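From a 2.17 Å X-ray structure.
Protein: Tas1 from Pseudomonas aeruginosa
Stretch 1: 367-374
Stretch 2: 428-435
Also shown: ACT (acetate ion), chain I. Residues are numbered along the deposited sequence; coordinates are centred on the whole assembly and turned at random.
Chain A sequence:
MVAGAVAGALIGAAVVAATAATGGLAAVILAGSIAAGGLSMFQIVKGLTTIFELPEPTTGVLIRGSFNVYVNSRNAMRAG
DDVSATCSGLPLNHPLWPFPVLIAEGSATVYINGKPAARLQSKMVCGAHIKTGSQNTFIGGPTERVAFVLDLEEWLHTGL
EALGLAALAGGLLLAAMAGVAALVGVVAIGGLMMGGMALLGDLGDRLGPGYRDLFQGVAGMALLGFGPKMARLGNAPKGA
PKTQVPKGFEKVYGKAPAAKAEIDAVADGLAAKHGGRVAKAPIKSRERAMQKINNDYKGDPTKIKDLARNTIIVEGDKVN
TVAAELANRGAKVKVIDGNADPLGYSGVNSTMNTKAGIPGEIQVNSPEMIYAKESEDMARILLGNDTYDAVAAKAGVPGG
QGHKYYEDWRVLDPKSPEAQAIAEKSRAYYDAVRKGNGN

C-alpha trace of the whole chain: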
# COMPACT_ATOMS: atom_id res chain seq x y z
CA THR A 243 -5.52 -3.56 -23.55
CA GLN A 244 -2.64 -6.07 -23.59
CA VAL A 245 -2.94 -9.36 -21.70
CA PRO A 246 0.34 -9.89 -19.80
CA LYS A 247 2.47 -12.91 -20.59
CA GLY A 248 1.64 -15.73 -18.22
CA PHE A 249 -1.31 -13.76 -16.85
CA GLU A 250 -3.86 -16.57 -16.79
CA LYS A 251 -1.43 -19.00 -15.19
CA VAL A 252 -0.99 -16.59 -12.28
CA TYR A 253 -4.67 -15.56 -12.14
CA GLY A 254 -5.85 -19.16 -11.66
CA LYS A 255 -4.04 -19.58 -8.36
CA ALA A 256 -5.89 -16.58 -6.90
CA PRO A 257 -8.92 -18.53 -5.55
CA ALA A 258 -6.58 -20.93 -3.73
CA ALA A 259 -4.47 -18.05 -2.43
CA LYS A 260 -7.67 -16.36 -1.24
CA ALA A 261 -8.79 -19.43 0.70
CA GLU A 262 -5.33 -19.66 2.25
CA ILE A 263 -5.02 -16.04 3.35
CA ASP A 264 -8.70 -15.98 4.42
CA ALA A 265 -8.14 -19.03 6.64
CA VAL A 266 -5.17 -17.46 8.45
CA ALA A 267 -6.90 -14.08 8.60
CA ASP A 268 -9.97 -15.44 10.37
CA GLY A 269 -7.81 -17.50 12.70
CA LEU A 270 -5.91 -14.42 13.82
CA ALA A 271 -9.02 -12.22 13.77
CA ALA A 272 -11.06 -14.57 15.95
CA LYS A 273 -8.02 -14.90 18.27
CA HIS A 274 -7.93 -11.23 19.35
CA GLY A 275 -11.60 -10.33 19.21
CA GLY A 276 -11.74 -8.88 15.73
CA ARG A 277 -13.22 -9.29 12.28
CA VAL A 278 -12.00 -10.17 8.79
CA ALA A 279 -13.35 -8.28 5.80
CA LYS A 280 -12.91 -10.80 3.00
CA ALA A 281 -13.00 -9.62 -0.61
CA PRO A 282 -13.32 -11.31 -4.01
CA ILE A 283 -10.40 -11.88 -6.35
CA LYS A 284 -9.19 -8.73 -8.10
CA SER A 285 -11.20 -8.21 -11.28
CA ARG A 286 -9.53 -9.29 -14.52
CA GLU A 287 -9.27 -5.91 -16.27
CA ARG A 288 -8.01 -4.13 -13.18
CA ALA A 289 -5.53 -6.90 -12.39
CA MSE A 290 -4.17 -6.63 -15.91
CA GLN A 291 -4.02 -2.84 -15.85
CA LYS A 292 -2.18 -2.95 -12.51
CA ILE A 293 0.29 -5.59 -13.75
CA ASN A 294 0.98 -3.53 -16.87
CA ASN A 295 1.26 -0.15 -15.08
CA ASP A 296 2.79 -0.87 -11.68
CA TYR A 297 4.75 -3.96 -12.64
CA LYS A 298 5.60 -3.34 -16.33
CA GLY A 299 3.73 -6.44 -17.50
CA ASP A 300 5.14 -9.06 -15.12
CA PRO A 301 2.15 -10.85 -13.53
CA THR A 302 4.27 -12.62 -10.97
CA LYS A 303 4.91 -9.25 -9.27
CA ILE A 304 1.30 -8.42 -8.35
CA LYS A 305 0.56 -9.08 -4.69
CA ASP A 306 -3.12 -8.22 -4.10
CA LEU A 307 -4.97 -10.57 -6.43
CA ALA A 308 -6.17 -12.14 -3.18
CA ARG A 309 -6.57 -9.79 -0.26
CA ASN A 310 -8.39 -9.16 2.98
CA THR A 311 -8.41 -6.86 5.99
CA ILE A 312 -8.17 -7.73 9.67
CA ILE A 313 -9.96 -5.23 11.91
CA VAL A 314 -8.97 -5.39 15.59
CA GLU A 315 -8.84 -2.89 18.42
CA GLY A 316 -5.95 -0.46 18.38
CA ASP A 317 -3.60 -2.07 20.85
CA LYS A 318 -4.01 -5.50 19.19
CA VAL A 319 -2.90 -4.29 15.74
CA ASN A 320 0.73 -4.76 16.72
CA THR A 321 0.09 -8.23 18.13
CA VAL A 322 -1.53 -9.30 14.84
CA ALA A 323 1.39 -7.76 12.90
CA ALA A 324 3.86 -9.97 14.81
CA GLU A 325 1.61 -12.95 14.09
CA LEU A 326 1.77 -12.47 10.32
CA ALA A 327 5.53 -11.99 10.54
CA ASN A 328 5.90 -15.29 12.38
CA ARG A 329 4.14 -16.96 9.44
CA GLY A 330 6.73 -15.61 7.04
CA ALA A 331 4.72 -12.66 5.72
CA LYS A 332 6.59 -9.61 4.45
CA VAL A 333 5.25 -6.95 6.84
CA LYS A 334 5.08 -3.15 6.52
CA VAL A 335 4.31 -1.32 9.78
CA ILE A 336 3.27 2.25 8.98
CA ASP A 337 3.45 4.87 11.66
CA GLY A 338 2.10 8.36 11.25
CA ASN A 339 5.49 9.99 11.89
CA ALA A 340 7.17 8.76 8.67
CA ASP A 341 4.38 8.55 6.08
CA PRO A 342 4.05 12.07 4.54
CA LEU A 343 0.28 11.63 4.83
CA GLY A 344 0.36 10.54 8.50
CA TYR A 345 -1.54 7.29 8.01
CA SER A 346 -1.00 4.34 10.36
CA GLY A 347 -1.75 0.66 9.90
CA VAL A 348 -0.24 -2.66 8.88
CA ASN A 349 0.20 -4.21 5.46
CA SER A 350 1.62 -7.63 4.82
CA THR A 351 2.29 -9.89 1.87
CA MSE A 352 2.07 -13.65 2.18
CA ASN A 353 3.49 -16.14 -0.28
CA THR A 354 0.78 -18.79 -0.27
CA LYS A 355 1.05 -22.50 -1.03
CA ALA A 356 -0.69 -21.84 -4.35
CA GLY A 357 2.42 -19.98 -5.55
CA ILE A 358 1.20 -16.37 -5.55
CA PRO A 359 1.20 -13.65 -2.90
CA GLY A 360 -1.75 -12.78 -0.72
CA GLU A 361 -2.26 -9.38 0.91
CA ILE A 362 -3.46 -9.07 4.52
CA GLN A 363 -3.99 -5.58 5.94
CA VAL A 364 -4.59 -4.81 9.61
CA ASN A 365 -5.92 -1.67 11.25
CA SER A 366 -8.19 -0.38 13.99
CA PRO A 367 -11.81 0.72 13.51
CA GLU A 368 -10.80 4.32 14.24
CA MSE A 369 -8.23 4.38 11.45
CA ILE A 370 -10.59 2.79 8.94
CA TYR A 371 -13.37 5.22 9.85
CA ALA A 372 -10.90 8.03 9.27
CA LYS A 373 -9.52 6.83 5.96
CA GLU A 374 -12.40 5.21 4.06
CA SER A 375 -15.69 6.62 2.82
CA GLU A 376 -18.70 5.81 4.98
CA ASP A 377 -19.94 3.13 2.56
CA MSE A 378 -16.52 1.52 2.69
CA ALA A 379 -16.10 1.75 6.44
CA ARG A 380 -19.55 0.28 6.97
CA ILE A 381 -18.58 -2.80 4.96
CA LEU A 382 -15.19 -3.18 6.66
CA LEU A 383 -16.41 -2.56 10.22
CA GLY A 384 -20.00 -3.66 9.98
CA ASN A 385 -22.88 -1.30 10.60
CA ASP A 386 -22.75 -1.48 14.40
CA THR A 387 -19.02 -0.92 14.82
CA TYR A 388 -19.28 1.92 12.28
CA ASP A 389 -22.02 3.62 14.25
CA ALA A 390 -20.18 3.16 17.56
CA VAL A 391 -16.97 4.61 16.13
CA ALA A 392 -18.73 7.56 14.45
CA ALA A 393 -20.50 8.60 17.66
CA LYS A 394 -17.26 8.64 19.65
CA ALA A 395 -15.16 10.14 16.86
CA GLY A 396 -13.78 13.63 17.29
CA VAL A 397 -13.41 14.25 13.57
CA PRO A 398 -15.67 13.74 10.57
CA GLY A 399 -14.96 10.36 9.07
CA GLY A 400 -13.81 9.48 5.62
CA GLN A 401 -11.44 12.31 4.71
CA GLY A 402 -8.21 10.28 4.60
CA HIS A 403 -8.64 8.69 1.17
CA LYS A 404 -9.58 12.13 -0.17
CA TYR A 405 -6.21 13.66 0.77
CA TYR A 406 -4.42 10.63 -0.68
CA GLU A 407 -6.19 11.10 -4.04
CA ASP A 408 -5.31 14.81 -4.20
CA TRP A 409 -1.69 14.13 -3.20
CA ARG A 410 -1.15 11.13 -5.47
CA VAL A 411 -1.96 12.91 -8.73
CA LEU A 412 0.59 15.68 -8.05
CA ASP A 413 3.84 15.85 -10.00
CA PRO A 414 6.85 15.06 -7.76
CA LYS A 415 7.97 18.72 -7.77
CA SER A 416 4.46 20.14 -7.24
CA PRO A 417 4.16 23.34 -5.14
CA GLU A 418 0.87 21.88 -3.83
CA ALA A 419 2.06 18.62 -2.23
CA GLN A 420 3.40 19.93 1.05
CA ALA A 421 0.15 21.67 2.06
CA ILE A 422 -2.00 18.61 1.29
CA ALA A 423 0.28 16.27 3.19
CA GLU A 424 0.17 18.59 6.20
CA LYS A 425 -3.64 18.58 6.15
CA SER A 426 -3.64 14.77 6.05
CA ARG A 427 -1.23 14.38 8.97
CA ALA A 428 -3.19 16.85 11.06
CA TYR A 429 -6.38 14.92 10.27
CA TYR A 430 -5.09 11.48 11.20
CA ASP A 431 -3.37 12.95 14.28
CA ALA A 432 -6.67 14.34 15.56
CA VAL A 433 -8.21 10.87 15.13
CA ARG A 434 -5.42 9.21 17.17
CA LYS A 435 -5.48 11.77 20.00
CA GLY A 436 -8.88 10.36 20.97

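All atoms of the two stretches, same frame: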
# COMPACT_ATOMS: atom_id res chain seq x y z
N PRO A 367 -10.59 0.08 14.04
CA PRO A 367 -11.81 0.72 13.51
C PRO A 367 -11.66 2.23 13.39
O PRO A 367 -12.20 2.82 12.44
CB PRO A 367 -12.89 0.33 14.54
CG PRO A 367 -12.34 -0.87 15.27
CD PRO A 367 -10.85 -0.66 15.29
N GLU A 368 -10.93 2.87 14.30
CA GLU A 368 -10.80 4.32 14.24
C GLU A 368 -10.08 4.76 12.98
O GLU A 368 -10.48 5.73 12.32
CB GLU A 368 -10.07 4.84 15.49
CG GLU A 368 -10.86 4.69 16.78
CD GLU A 368 -11.02 3.22 17.24
OE1 GLU A 368 -10.30 2.34 16.71
OE2 GLU A 368 -11.86 2.95 18.13
N MSE A 369 -9.01 4.05 12.63
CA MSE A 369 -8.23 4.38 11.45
C MSE A 369 -9.01 4.17 10.18
O MSE A 369 -8.88 4.98 9.24
CB MSE A 369 -6.98 3.50 11.42
CG MSE A 369 -5.93 4.02 12.39
SE MSE A 369 -5.69 5.96 12.13
CE MSE A 369 -5.20 5.92 10.23
N ILE A 370 -9.80 3.11 10.13
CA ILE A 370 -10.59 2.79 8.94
C ILE A 370 -11.72 3.80 8.77
O ILE A 370 -12.00 4.27 7.66
CB ILE A 370 -11.12 1.36 9.01
CG1 ILE A 370 -9.96 0.39 8.70
CG2 ILE A 370 -12.32 1.19 8.01
CD1 ILE A 370 -10.16 -1.01 9.23
N TYR A 371 -12.40 4.13 9.87
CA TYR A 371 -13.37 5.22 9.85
C TYR A 371 -12.75 6.47 9.26
O TYR A 371 -13.35 7.14 8.40
CB TYR A 371 -13.85 5.49 11.28
CG TYR A 371 -14.83 6.61 11.38
CD1 TYR A 371 -14.48 7.84 11.93
CD2 TYR A 371 -16.13 6.44 10.94
CE1 TYR A 371 -15.40 8.87 12.02
CE2 TYR A 371 -17.06 7.45 11.02
CZ TYR A 371 -16.68 8.66 11.56
OH TYR A 371 -17.62 9.66 11.63
N ALA A 372 -11.54 6.79 9.69
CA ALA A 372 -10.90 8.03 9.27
C ALA A 372 -10.57 8.00 7.79
O ALA A 372 -10.79 8.99 7.08
CB ALA A 372 -9.64 8.26 10.10
N LYS A 373 -10.05 6.87 7.31
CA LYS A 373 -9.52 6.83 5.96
C LYS A 373 -10.59 6.61 4.90
O LYS A 373 -10.58 7.29 3.87
CB LYS A 373 -8.46 5.74 5.86
CG LYS A 373 -8.01 5.48 4.43
CD LYS A 373 -7.04 4.30 4.38
CE LYS A 373 -6.75 3.89 2.95
NZ LYS A 373 -5.79 2.77 2.89
N GLU A 374 -11.49 5.65 5.11
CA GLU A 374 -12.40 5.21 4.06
C GLU A 374 -13.72 6.00 4.07
O GLU A 374 -14.18 6.50 5.10
CB GLU A 374 -12.72 3.73 4.21
CG GLU A 374 -11.52 2.83 4.39
CD GLU A 374 -10.78 2.57 3.08
OE1 GLU A 374 -11.05 3.25 2.06
OE2 GLU A 374 -9.91 1.66 3.07
N ALA A 428 -2.41 16.24 10.00
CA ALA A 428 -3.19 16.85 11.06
C ALA A 428 -4.52 16.12 11.26
O ALA A 428 -4.99 15.95 12.39
CB ALA A 428 -3.42 18.33 10.75
N TYR A 429 -5.11 15.63 10.16
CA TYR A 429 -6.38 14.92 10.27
C TYR A 429 -6.21 13.62 11.02
O TYR A 429 -6.89 13.36 12.02
CB TYR A 429 -6.96 14.68 8.87
CG TYR A 429 -8.22 13.84 8.83
CD1 TYR A 429 -9.47 14.36 9.21
CD2 TYR A 429 -8.18 12.53 8.37
CE1 TYR A 429 -10.63 13.57 9.14
CE2 TYR A 429 -9.31 11.74 8.31
CZ TYR A 429 -10.52 12.26 8.70
OH TYR A 429 -11.62 11.43 8.61
N TYR A 430 -5.29 12.77 10.55
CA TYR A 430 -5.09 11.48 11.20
C TYR A 430 -4.59 11.63 12.62
O TYR A 430 -4.86 10.77 13.45
CB TYR A 430 -4.09 10.66 10.41
CG TYR A 430 -4.68 9.99 9.19
CD1 TYR A 430 -5.89 9.28 9.27
CD2 TYR A 430 -4.03 10.06 7.97
CE1 TYR A 430 -6.42 8.64 8.14
CE2 TYR A 430 -4.55 9.40 6.84
CZ TYR A 430 -5.74 8.70 6.94
OH TYR A 430 -6.22 8.06 5.80
N ASP A 431 -3.82 12.70 12.90
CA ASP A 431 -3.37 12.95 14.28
C ASP A 431 -4.54 13.26 15.19
O ASP A 431 -4.57 12.82 16.35
CB ASP A 431 -2.38 14.10 14.32
CG ASP A 431 -0.98 13.67 13.95
OD1 ASP A 431 -0.74 12.44 13.81
OD2 ASP A 431 -0.11 14.55 13.79
N ALA A 432 -5.50 14.06 14.72
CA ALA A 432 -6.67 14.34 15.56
C ALA A 432 -7.43 13.05 15.85
O ALA A 432 -7.90 12.84 16.98
CB ALA A 432 -7.58 15.37 14.89
N VAL A 433 -7.53 12.14 14.88
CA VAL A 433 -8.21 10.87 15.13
C VAL A 433 -7.53 10.11 16.26
O VAL A 433 -8.18 9.59 17.17
CB VAL A 433 -8.26 10.02 13.85
CG1 VAL A 433 -8.97 8.75 14.17
CG2 VAL A 433 -8.97 10.78 12.70
N ARG A 434 -6.18 10.05 16.24
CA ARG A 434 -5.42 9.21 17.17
C ARG A 434 -5.32 9.81 18.57
O ARG A 434 -5.08 9.06 19.53
CB ARG A 434 -4.01 8.94 16.62
CG ARG A 434 -3.96 7.91 15.47
CD ARG A 434 -2.54 7.49 15.05
NE ARG A 434 -1.87 8.62 14.43
CZ ARG A 434 -1.75 8.82 13.13
NH1 ARG A 434 -2.22 7.93 12.26
NH2 ARG A 434 -1.13 9.93 12.70
N LYS A 435 -5.53 11.11 18.70
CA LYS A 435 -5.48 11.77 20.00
C LYS A 435 -6.61 11.25 20.89
O LYS A 435 -6.47 11.19 22.11
CB LYS A 435 -5.58 13.29 19.84
CG LYS A 435 -4.47 14.06 20.52
CD LYS A 435 -4.12 15.32 19.75
CE LYS A 435 -2.95 15.08 18.81
NZ LYS A 435 -3.22 15.60 17.44
C ACT I . -7.25 0.02 4.89
O ACT I . -6.56 0.45 3.92
OXT ACT I . -8.51 0.03 5.02
CH3 ACT I . -6.43 -0.63 6.07

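A single methyl group sits at the centre of this contact: Ala-372 CB lies 3.9 Å from Tyr-429 CE2, 3.8 Å from Tyr-430 CE1 and 3.7 Å from Val-433 CG2. Its CA-to-CB bond points toward the other helix, so so small a side chain can meet three larger ones. The helices, 367-373 and 428-435, run at 147° between their N-to-C directions, roughly antiparallel, with axes 10.1 Å apart at closest approach. The nearest CA pair is Ala-372 CA and Tyr-430 CA, 7.0 Å apart, and 352 Å² is buried in total.

The polar link also involves Ala-372. Its carbonyl O is 3.0 Å from Tyr-429 OH and lies near the plane of that ring, at its edge; the hydroxyl proton has another acceptor within reach, so its direction remains open.

Tyr-430 reaches along the first helix. Its OH comes within 3.2 Å of Lys-373 CB, while its CD1 is 3.6 Å from Met-369 CE, an apolar contact. Met-369 is selenomethionine, with all three chi angles m, and its SE lies 4.0 Å from Arg-434 NH1. The guanidinium is anchored within its own helix by a salt bridge, Arg-434 NH2 to Asp-431 OD1, 2.8 Å. Lys-373, fully extended, instead directs NZ to acetate O, a 2.7 Å hydrogen bond.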